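Local coordinates for malonyl CoA-acyl carrier protein transacylase (Burkholderia pseudomallei 1710b, PDB 3EZO) that probably transfers the malonyl group from malonyl-CoA to the holo acyl carrier protein, the reaction that supplies malonyl-ACP for fatty acid synthesis, at residues 20-23 with 24-27; 32-35 with 36-39; 79-82 with 83-86. All coordinates share one frame; numbering follows the deposited sequence.

Contact 1: 20-23 with 24-27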
loop_
_atom_site.group_PDB
_atom_site.type_symbol
_atom_site.label_atom_id
_atom_site.label_comp_id
_atom_site.label_asym_id
_atom_site.label_seq_id
_atom_site.Cartn_x
_atom_site.Cartn_y
_atom_site.Cartn_z
ATOM N N SER A 20 -6.671 -5.069 -0.593
ATOM C CA SER A 20 -6.295 -6.479 -0.344
ATOM C C SER A 20 -7.159 -7.116 0.739
ATOM O O SER A 20 -6.959 -8.277 1.079
ATOM C CB SER A 20 -4.814 -6.602 0.039
ATOM O OG SER A 20 -3.948 -6.264 -1.016
ATOM N N GLN A 21 -8.108 -6.361 1.278
ATOM C CA GLN A 21 -8.894 -6.824 2.414
ATOM C C GLN A 21 -10.076 -7.690 1.957
ATOM O O GLN A 21 -10.489 -7.609 0.823
ATOM C CB GLN A 21 -9.380 -5.651 3.275
ATOM C CG GLN A 21 -10.517 -4.761 2.702
ATOM C CD GLN A 21 -10.095 -3.848 1.523
ATOM O OE1 GLN A 21 -8.893 -3.634 1.233
ATOM N NE2 GLN A 21 -11.097 -3.307 0.846
ATOM N N SER A 22 -10.560 -8.534 2.866
ATOM C CA SER A 22 -11.791 -9.312 2.705
ATOM C C SER A 22 -12.286 -9.777 4.076
ATOM O O SER A 22 -11.518 -9.943 5.007
ATOM C CB SER A 22 -11.571 -10.515 1.830
ATOM O OG SER A 22 -10.491 -11.282 2.320
ATOM N N VAL A 23 -13.589 -10.016 4.155
ATOM C CA VAL A 23 -14.236 -10.418 5.386
ATOM C C VAL A 23 -13.739 -11.822 5.640
ATOM O O VAL A 23 -13.688 -12.610 4.719
ATOM C CB VAL A 23 -15.767 -10.403 5.238
ATOM C CG1 VAL A 23 -16.464 -11.197 6.378
ATOM C CG2 VAL A 23 -16.234 -8.989 5.145
ATOM N N GLY A 24 -13.266 -12.072 6.864
ATOM C CA GLY A 24 -12.774 -13.374 7.255
ATOM C C GLY A 24 -11.304 -13.595 7.007
ATOM O O GLY A 24 -10.793 -14.700 7.266
ATOM N N MET A 25 -10.589 -12.571 6.529
ATOM C CA MET A 25 -9.201 -12.784 6.095
ATOM C C MET A 25 -8.206 -13.236 7.170
ATOM O O MET A 25 -7.168 -13.792 6.814
ATOM C CB MET A 25 -8.624 -11.552 5.399
ATOM C CG MET A 25 -8.539 -10.342 6.236
ATOM S SD MET A 25 -7.968 -8.935 5.267
ATOM C CE MET A 25 -8.253 -7.644 6.443
ATOM N N LEU A 26 -8.471 -12.961 8.445
ATOM C CA LEU A 26 -7.607 -13.455 9.523
ATOM C C LEU A 26 -8.163 -14.681 10.275
ATOM O O LEU A 26 -7.662 -15.034 11.352
ATOM C CB LEU A 26 -7.356 -12.341 10.528
ATOM C CG LEU A 26 -6.518 -11.179 9.974
ATOM C CD1 LEU A 26 -6.435 -10.122 11.034
ATOM C CD2 LEU A 26 -5.143 -11.667 9.560
ATOM N N ASN A 27 -9.190 -15.332 9.727
ATOM C CA ASN A 27 -9.821 -16.441 10.454
ATOM C C ASN A 27 -8.840 -17.542 10.766
ATOM O O ASN A 27 -8.855 -18.091 11.836
ATOM C CB ASN A 27 -11.023 -17.018 9.676
ATOM C CG ASN A 27 -12.221 -16.112 9.687
ATOM O OD1 ASN A 27 -12.262 -15.086 10.376
ATOM N ND2 ASN A 27 -13.222 -16.481 8.899
#
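Ser-22 and Met-25 grip each other across a tight reversal of the chain. The amide N of Met-25 donates to Ser-22 O at 3.2 Å. In return the amide N of Ser-22 points at Met-25 SD, a weak N-H...S bond of 3.6 Å with an angle of 158° at the hydrogen, so sulfur gives this NH a soft acceptor. The methionine reaches it because CG sits between its own backbone N and carbonyl carbon (chi1 62°), from where the extended chain runs back along the Gln-21 to Ser-22 backbone: CG lies 3.2 Å from Ser-22 O, and the terminal CE ends 3.9 Å from Gln-21 CB. The amide of Gln-21 turns away from this and is held at both ends, OE1 by Gly-19 N and NE2 by Asn-63 OD1. Gly-24 occupies the third position of the turn with a positive phi (90°), where a CB would collide with Val-23 O. Its own carbonyl O is taken by Asn-27 N at 3.0 Å, and its backbone is also hydrogen-bonded to that of Ile-54 in helix 50-56. Met-25 packs on the same Ile-54 and on Val-71 of helix 65-85. Ser-22 to Met-25 is thus a type II beta turn, overlapping a type I turn from Gly-24 to Asn-27, within the loop that leads from strand 11-15 to helix 33-46.

Contact 2: 32-35 with 36-39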
loop_
_atom_site.group_PDB
_atom_site.type_symbol
_atom_site.label_atom_id
_atom_site.label_comp_id
_atom_site.label_asym_id
_atom_site.label_seq_id
_atom_site.Cartn_x
_atom_site.Cartn_y
_atom_site.Cartn_z
ATOM N N VAL A 32 -3.811 -17.821 17.054
ATOM C CA VAL A 32 -2.393 -17.463 17.226
ATOM C C VAL A 32 -2.387 -16.290 18.174
ATOM O O VAL A 32 -2.993 -15.245 17.896
ATOM C CB VAL A 32 -1.745 -17.154 15.883
ATOM C CG1 VAL A 32 -0.387 -16.482 16.041
ATOM C CG2 VAL A 32 -1.659 -18.443 15.041
ATOM N N ALA A 33 -1.748 -16.493 19.326
ATOM C CA ALA A 33 -1.808 -15.567 20.448
ATOM C C ALA A 33 -1.394 -14.134 20.016
ATOM O O ALA A 33 -2.072 -13.165 20.369
ATOM C CB ALA A 33 -0.888 -16.068 21.595
ATOM N N VAL A 34 -0.316 -13.984 19.244
ATOM C CA VAL A 34 0.081 -12.603 18.858
ATOM C C VAL A 34 -0.900 -11.921 17.930
ATOM O O VAL A 34 -0.965 -10.708 17.919
ATOM C CB VAL A 34 1.504 -12.416 18.152
ATOM C CG1 VAL A 34 2.585 -12.401 19.176
ATOM C CG2 VAL A 34 1.712 -13.364 17.001
ATOM N N VAL A 35 -1.616 -12.688 17.123
ATOM C CA VAL A 35 -2.639 -12.112 16.242
ATOM C C VAL A 35 -3.769 -11.600 17.103
ATOM O O VAL A 35 -4.206 -10.450 16.969
ATOM C CB VAL A 35 -3.088 -13.111 15.192
ATOM C CG1 VAL A 35 -4.234 -12.540 14.376
ATOM C CG2 VAL A 35 -1.866 -13.480 14.297
ATOM N N ARG A 36 -4.192 -12.408 18.071
ATOM C CA ARG A 36 -5.180 -11.932 19.030
ATOM C C ARG A 36 -4.766 -10.640 19.758
ATOM O O ARG A 36 -5.585 -9.744 19.945
ATOM C CB ARG A 36 -5.477 -13.026 20.076
ATOM C CG ARG A 36 -6.141 -14.285 19.486
ATOM C CD ARG A 36 -6.706 -15.106 20.662
ATOM N NE ARG A 36 -7.286 -16.370 20.269
ATOM C CZ ARG A 36 -8.073 -17.120 21.047
ATOM N NH1 ARG A 36 -8.363 -16.741 22.275
ATOM N NH2 ARG A 36 -8.561 -18.266 20.593
ATOM N N GLU A 37 -3.504 -10.547 20.177
ATOM C CA GLU A 37 -3.035 -9.397 20.917
ATOM C C GLU A 37 -2.939 -8.167 20.013
ATOM O O GLU A 37 -3.165 -7.061 20.467
ATOM C CB GLU A 37 -1.685 -9.690 21.573
ATOM C CG GLU A 37 -1.715 -10.829 22.604
ATOM C CD GLU A 37 -0.328 -11.184 23.188
ATOM O OE1 GLU A 37 0.642 -11.671 22.485
ATOM O OE2 GLU A 37 -0.223 -10.940 24.380
ATOM N N THR A 38 -2.600 -8.369 18.749
ATOM C CA THR A 38 -2.543 -7.285 17.776
ATOM C C THR A 38 -3.926 -6.700 17.450
ATOM O O THR A 38 -4.102 -5.457 17.373
ATOM C CB THR A 38 -1.885 -7.757 16.484
ATOM O OG1 THR A 38 -0.600 -8.255 16.814
ATOM C CG2 THR A 38 -1.758 -6.576 15.480
ATOM N N LEU A 39 -4.906 -7.581 17.312
ATOM C CA LEU A 39 -6.313 -7.146 17.128
ATOM C C LEU A 39 -6.817 -6.445 18.363
ATOM O O LEU A 39 -7.560 -5.472 18.261
ATOM C CB LEU A 39 -7.215 -8.342 16.808
ATOM C CG LEU A 39 -6.941 -8.921 15.451
ATOM C CD1 LEU A 39 -7.619 -10.329 15.239
ATOM C CD2 LEU A 39 -7.349 -7.943 14.326
#
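Val-34 O takes two bonds from Thr-38 in the opening turns of the helix. Thr-38 N reaches it at 3.0 Å and the hydroxyl Thr-38 OG1 at 2.7 Å, from opposite faces of the carbonyl plane. The hydroxyl can do this because OG1 stands beside its own backbone N, opposite the carbonyl carbon (chi1 -57°), the rotamer that folds a threonine back onto the preceding turn and gives its buried polar group a partner within the helix. Arg-81 NH1 bonds the same hydroxyl, so OG1 is gripped from both helices. The other backbone bonds follow the usual i to i+4 pattern: Arg-36 N to Val-32 O at 3.1 Å, Glu-37 N to Ala-33 O and Leu-39 N to Val-35 O, both at 3.0 Å. Val-32, at the N-cap position, contributes its carbonyl but has no polar side chain to offer.

The apolar contact within the segment is between Val-35 and Leu-39. Val-35 CG1 and Leu-39 CD1 meet at 4.1 Å, the two side chains lying alongside and pointing the same way, as residues one turn apart can. On the exposed side, Glu-37 CG rests 3.3 Å from Ala-33 O, and its OE1 approaches Val-34 CG1 at 3.9 Å. The Arg-36 guanidinium turns back to the loop, NE to Ala-30 O and NH2 in a salt bridge with Asp-31 OD1.

The segment opens helix 33-46, with Val-35 set against Phe-29 of the preceding loop, while Thr-38 and Leu-39 rest on Ala-78 and Thr-74 of helix 65-85.

Contact 3: 79-82 with 83-86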
loop_
_atom_site.group_PDB
_atom_site.type_symbol
_atom_site.label_atom_id
_atom_site.label_comp_id
_atom_site.label_asym_id
_atom_site.label_seq_id
_atom_site.Cartn_x
_atom_site.Cartn_y
_atom_site.Cartn_z
ATOM N N CYS A 79 0.393 -10.294 10.755
ATOM C CA CYS A 79 1.077 -11.356 10.057
ATOM C C CYS A 79 2.586 -11.290 10.296
ATOM O O CYS A 79 3.260 -12.341 10.405
ATOM C CB CYS A 79 0.788 -11.319 8.565
ATOM S SG CYS A 79 -0.863 -11.823 8.063
ATOM N N TYR A 80 3.097 -10.079 10.412
ATOM C CA TYR A 80 4.515 -9.860 10.707
ATOM C C TYR A 80 4.848 -10.328 12.103
ATOM O O TYR A 80 5.864 -10.993 12.299
ATOM C CB TYR A 80 4.948 -8.392 10.501
ATOM C CG TYR A 80 6.464 -8.202 10.627
ATOM C CD1 TYR A 80 7.301 -8.628 9.628
ATOM C CD2 TYR A 80 7.035 -7.666 11.772
ATOM C CE1 TYR A 80 8.668 -8.492 9.720
ATOM C CE2 TYR A 80 8.420 -7.526 11.890
ATOM C CZ TYR A 80 9.222 -7.955 10.860
ATOM O OH TYR A 80 10.592 -7.847 10.919
ATOM N N ARG A 81 4.004 -9.962 13.077
ATOM C CA ARG A 81 4.193 -10.395 14.446
ATOM C C ARG A 81 4.104 -11.951 14.557
ATOM O O ARG A 81 4.855 -12.546 15.311
ATOM C CB ARG A 81 3.206 -9.674 15.400
ATOM C CG ARG A 81 3.615 -8.262 15.824
ATOM C CD ARG A 81 2.600 -7.627 16.724
ATOM N NE ARG A 81 3.024 -6.386 17.386
ATOM C CZ ARG A 81 2.191 -5.576 18.038
ATOM N NH1 ARG A 81 0.896 -5.839 18.071
ATOM N NH2 ARG A 81 2.608 -4.472 18.630
ATOM N N ALA A 82 3.225 -12.602 13.798
ATOM C CA ALA A 82 3.146 -14.098 13.760
ATOM C C ALA A 82 4.423 -14.712 13.200
ATOM O O ALA A 82 4.895 -15.782 13.645
ATOM C CB ALA A 82 1.977 -14.541 12.923
ATOM N N TRP A 83 4.964 -14.071 12.169
ATOM C CA TRP A 83 6.233 -14.502 11.596
ATOM C C TRP A 83 7.312 -14.514 12.694
ATOM O O TRP A 83 8.019 -15.489 12.853
ATOM C CB TRP A 83 6.608 -13.612 10.411
ATOM C CG TRP A 83 7.992 -13.787 9.873
ATOM C CD1 TRP A 83 9.070 -13.060 10.199
ATOM C CD2 TRP A 83 8.422 -14.730 8.890
ATOM N NE1 TRP A 83 10.162 -13.464 9.473
ATOM C CE2 TRP A 83 9.788 -14.502 8.665
ATOM C CE3 TRP A 83 7.789 -15.755 8.191
ATOM C CZ2 TRP A 83 10.529 -15.245 7.768
ATOM C CZ3 TRP A 83 8.514 -16.495 7.302
ATOM C CH2 TRP A 83 9.888 -16.237 7.091
ATOM N N GLN A 84 7.397 -13.446 13.475
ATOM C CA GLN A 84 8.370 -13.349 14.574
ATOM C C GLN A 84 8.152 -14.390 15.680
ATOM O O GLN A 84 9.149 -14.992 16.124
ATOM C CB GLN A 84 8.353 -11.962 15.226
ATOM C CG GLN A 84 8.873 -10.828 14.345
ATOM C CD GLN A 84 8.639 -9.472 14.991
ATOM O OE1 GLN A 84 7.499 -9.087 15.214
ATOM N NE2 GLN A 84 9.718 -8.739 15.294
ATOM N N GLN A 85 6.887 -14.513 16.142
ATOM C CA GLN A 85 6.450 -15.482 17.161
ATOM C C GLN A 85 6.852 -16.895 16.750
ATOM O O GLN A 85 7.198 -17.700 17.611
ATOM C CB GLN A 85 4.913 -15.391 17.506
ATOM C CG GLN A 85 4.423 -16.239 18.810
ATOM C CD GLN A 85 2.869 -16.582 18.904
ATOM O OE1 GLN A 85 2.016 -15.763 18.642
ATOM N NE2 GLN A 85 2.550 -17.804 19.348
ATOM N N ALA A 86 6.823 -17.170 15.447
ATOM C CA ALA A 86 7.232 -18.433 14.870
ATOM C C ALA A 86 8.735 -18.565 14.725
ATOM O O ALA A 86 9.216 -19.601 14.258
ATOM C CB ALA A 86 6.559 -18.644 13.472
#
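Tyr-80 and Gln-84 meet one turn apart on the last turns of the alpha-helix 65-85, in the acyltransferase domain. Tyr-80 has CG opposite its backbone N (chi1 -172°), which swings the ring along the helix so that its CE2 comes 3.7 Å from Gln-84 CD. The glutamine chain is extended beyond CG, and its amide plane is turned 40° from the ring plane, a slanting approach instead of a flat stack. Gln-84 OE1 also lies 3.6 Å from Arg-81 CA, so the amide rests in the angle between two neighbouring residues. A long, flexible amide suits this exposed residue: its amide carbon meets the CE2 side of the ring at a slant while OE1 lies over the Arg-81 backbone.

The extended Arg-81 chain slants across that of Gln-84, its CG 4.0 Å from Gln-84 OE1, on its way to helix 33-46. There NH2 makes a salt bridge with Glu-41 and NH1 bonds Thr-38 OG1. The guanidinium is nearly coplanar with the Gln-84 amide.

Trp-83, by contrast, points into the protein. With CG beside the carbonyl carbon (chi1 170°), its indole leaves the helix for the interior and meets the ring of Phe-13 edge-to-face, an aromatic whose one N-H finds a carbonyl, Ala-89 O, in a buried place. The small Ala-82 touches Leu-309 of helix 306-314. Gln-85 turns its CG across from its backbone N as well, and the extended chain carries OE1 to Val-34 N.

The backbone keeps i to i+4 bonds to the end, such as Gln-85 N to Arg-81 O at 2.9 Å. Ala-86 N closes the series on Ala-82 O. Ala-86 CB lies only 3.3 Å from that same Ala-82 O.

How the contacts relate
Contact 1 is a surface loop held by turn bonds and one weak sulfur acceptor, whereas contacts 2 and 3 are partly buried helical turns with regular backbone bonding. Contact 1 leads along the chain into contact 2, and Leu-26 CD1 packs on Leu-39 CD2 at 4.1 Å. Contacts 2 and 3 join the start of helix 33-46 to the end of helix 65-85: Gln-85 OE1 probably accepts from Val-34 N (3.0 Å), a first-turn amide, and Arg-81 NH1 probably bonds Thr-38 OG1 (3.1 Å). Contact 3 alone sends an aromatic side chain, Trp-83, towards the strand 11-15. Contact 1 lies nearest the catalytic region: the side chains of Ser-20 and the predicted active-site Ser-98 are about 10 Å apart.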